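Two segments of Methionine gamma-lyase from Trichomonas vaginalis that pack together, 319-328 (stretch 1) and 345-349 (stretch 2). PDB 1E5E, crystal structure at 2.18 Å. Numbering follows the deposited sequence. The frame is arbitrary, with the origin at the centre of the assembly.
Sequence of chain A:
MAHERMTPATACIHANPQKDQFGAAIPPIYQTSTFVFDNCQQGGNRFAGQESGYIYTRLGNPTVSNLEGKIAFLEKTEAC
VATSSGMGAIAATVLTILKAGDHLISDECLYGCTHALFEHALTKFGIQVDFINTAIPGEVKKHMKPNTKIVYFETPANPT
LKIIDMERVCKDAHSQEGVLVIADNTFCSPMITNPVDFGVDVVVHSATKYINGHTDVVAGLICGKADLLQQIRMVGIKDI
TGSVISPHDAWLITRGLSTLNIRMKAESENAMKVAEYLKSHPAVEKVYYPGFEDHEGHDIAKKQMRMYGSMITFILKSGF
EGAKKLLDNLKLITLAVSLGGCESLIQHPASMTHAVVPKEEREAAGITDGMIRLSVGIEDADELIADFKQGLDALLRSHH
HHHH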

# COMPACT_ATOMS: atom_id res chain seq x y z
N GLY A 319 19.77 -25.06 30.94
CA GLY A 319 18.97 -25.77 29.96
C GLY A 319 17.64 -25.15 29.54
O GLY A 319 17.46 -23.94 29.45
N PHE A 320 16.71 -26.04 29.22
CA PHE A 320 15.42 -25.72 28.66
C PHE A 320 14.58 -24.81 29.54
O PHE A 320 14.12 -23.74 29.12
CB PHE A 320 14.66 -27.02 28.35
CG PHE A 320 13.28 -26.84 27.78
CD1 PHE A 320 13.04 -26.08 26.65
CD2 PHE A 320 12.19 -27.38 28.45
CE1 PHE A 320 11.75 -25.89 26.17
CE2 PHE A 320 10.90 -27.23 27.95
CZ PHE A 320 10.68 -26.49 26.80
N GLU A 321 14.49 -25.18 30.82
CA GLU A 321 13.69 -24.42 31.78
C GLU A 321 14.31 -23.05 31.97
O GLU A 321 13.59 -22.07 32.12
CB GLU A 321 13.52 -25.17 33.11
CG GLU A 321 12.69 -26.44 32.92
CD GLU A 321 11.23 -26.15 32.66
OE1 GLU A 321 10.64 -25.17 33.15
OE2 GLU A 321 10.55 -26.92 31.95
N GLY A 322 15.65 -22.99 32.01
CA GLY A 322 16.30 -21.69 32.12
C GLY A 322 16.01 -20.85 30.86
O GLY A 322 15.83 -19.64 30.99
N ALA A 323 16.03 -21.43 29.66
CA ALA A 323 15.76 -20.66 28.45
C ALA A 323 14.37 -20.03 28.51
O ALA A 323 14.16 -18.86 28.11
CB ALA A 323 15.90 -21.57 27.23
N LYS A 324 13.35 -20.78 28.91
CA LYS A 324 12.00 -20.25 28.99
C LYS A 324 11.89 -19.10 29.98
O LYS A 324 11.29 -18.06 29.68
CB LYS A 324 11.02 -21.36 29.35
CG LYS A 324 10.92 -22.38 28.21
CD LYS A 324 9.63 -23.18 28.33
CE LYS A 324 9.76 -24.23 29.45
NZ LYS A 324 8.42 -24.74 29.89
N LYS A 325 12.50 -19.25 31.15
CA LYS A 325 12.44 -18.18 32.13
C LYS A 325 13.08 -16.91 31.58
O LYS A 325 12.65 -15.81 31.92
CB LYS A 325 13.05 -18.51 33.48
N LEU A 326 14.24 -17.04 30.95
CA LEU A 326 14.90 -15.84 30.44
C LEU A 326 14.06 -15.19 29.34
O LEU A 326 13.85 -14.00 29.38
CB LEU A 326 16.28 -16.16 29.85
CG LEU A 326 16.97 -15.02 29.09
CD1 LEU A 326 17.40 -13.92 30.05
CD2 LEU A 326 18.15 -15.58 28.30
N LEU A 327 13.56 -15.99 28.38
CA LEU A 327 12.80 -15.46 27.26
C LEU A 327 11.46 -14.87 27.69
O LEU A 327 11.22 -13.76 27.24
CB LEU A 327 12.62 -16.45 26.11
CG LEU A 327 13.77 -16.46 25.07
CD1 LEU A 327 15.17 -16.38 25.67
CD2 LEU A 327 13.61 -17.73 24.25
N ASP A 328 10.88 -15.44 28.75
CA ASP A 328 9.66 -14.85 29.26
C ASP A 328 9.93 -13.59 30.06
O ASP A 328 8.93 -12.92 30.29
CB ASP A 328 8.87 -15.83 30.15
CG ASP A 328 8.43 -17.01 29.31
OD1 ASP A 328 8.57 -17.04 28.07
OD2 ASP A 328 7.93 -18.01 29.89
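Stretch 2, residues 345-349: LIQHP

This is a small side-chain contact, apolar and aromatic, between one flank of a helix and a short extended segment, with no hydrogen bond across it. Stretch 1 is helical, and its backbone hydrogen bonds run from residue i+4 back to i, as in Leu-327 N to Ala-323 O at 2.9 Å. Stretch 2 is a strand at 345-347; His-348, in the loop that follows, is still extended (phi/psi -120/98); Pro-349 then takes phi/psi of -54/-45. The two run in opposing senses: Leu-327 lies by Ile-346 and Gln-347, while Phe-320, earlier in the helix, meets the later His-348. The nearest CA atoms are 7.5 Å apart, both for Ala-323 with His-348 and for Leu-327 with Gln-347.

Ile-346 and His-348 point toward the helix; Gln-347, between them, points away, as strand alternation expects. Ile-346 CD1 lies 3.6 Å from Leu-327 CD1. Leu-327 CD2 reaches the backbone, 3.9 Å from Gln-347 C, and is 4.2 Å from His-348 CB. The His-348 ring lies beside Ala-323, whose CB is 4.0 Å from His-348 CD2. His-348 CE1 approaches the edge of the Phe-320 ring, 3.6 Å from Phe-320 CE1. These rings form an oblique pair, planes at 51°. Both His-348 ring nitrogens are hydrogen-bonded outside the two stretches. The contact buries 263 Å² in total.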

# COMPACT_ATOMS: atom_id res chain seq x y z
N LEU A 345 15.25 -9.61 17.97
CA LEU A 345 14.29 -10.71 18.08
C LEU A 345 14.98 -11.91 18.74
O LEU A 345 16.15 -12.16 18.42
CB LEU A 345 13.75 -11.13 16.70
CG LEU A 345 12.83 -10.10 16.01
CD1 LEU A 345 12.47 -10.51 14.57
CD2 LEU A 345 11.54 -9.91 16.81
N ILE A 346 14.25 -12.76 19.45
CA ILE A 346 14.85 -13.91 20.10
C ILE A 346 13.91 -15.09 20.11
O ILE A 346 12.72 -14.85 20.33
CB ILE A 346 15.27 -13.55 21.55
CG1 ILE A 346 16.29 -14.57 22.10
CG2 ILE A 346 14.09 -13.39 22.50
CD1 ILE A 346 16.82 -14.11 23.45
N GLN A 347 14.39 -16.33 20.08
CA GLN A 347 13.50 -17.50 20.08
C GLN A 347 14.26 -18.76 20.50
O GLN A 347 15.49 -18.74 20.64
CB GLN A 347 12.89 -17.73 18.69
CG GLN A 347 13.89 -17.99 17.55
CD GLN A 347 13.85 -19.47 17.19
OE1 GLN A 347 12.93 -20.21 17.54
NE2 GLN A 347 14.89 -19.89 16.48
N HIS A 348 13.50 -19.85 20.60
CA HIS A 348 14.06 -21.10 21.12
C HIS A 348 13.93 -22.15 20.04
O HIS A 348 12.82 -22.67 19.84
CB HIS A 348 13.24 -21.45 22.39
CG HIS A 348 13.65 -22.79 22.94
ND1 HIS A 348 12.97 -23.96 22.66
CD2 HIS A 348 14.73 -23.15 23.69
CE1 HIS A 348 13.58 -24.98 23.26
NE2 HIS A 348 14.64 -24.50 23.90
N PRO A 349 14.96 -22.41 19.27
CA PRO A 349 14.85 -23.25 18.10
C PRO A 349 14.26 -24.63 18.27
O PRO A 349 13.40 -25.03 17.45
CB PRO A 349 16.26 -23.32 17.52
CG PRO A 349 17.11 -22.40 18.31
CD PRO A 349 16.29 -21.76 19.39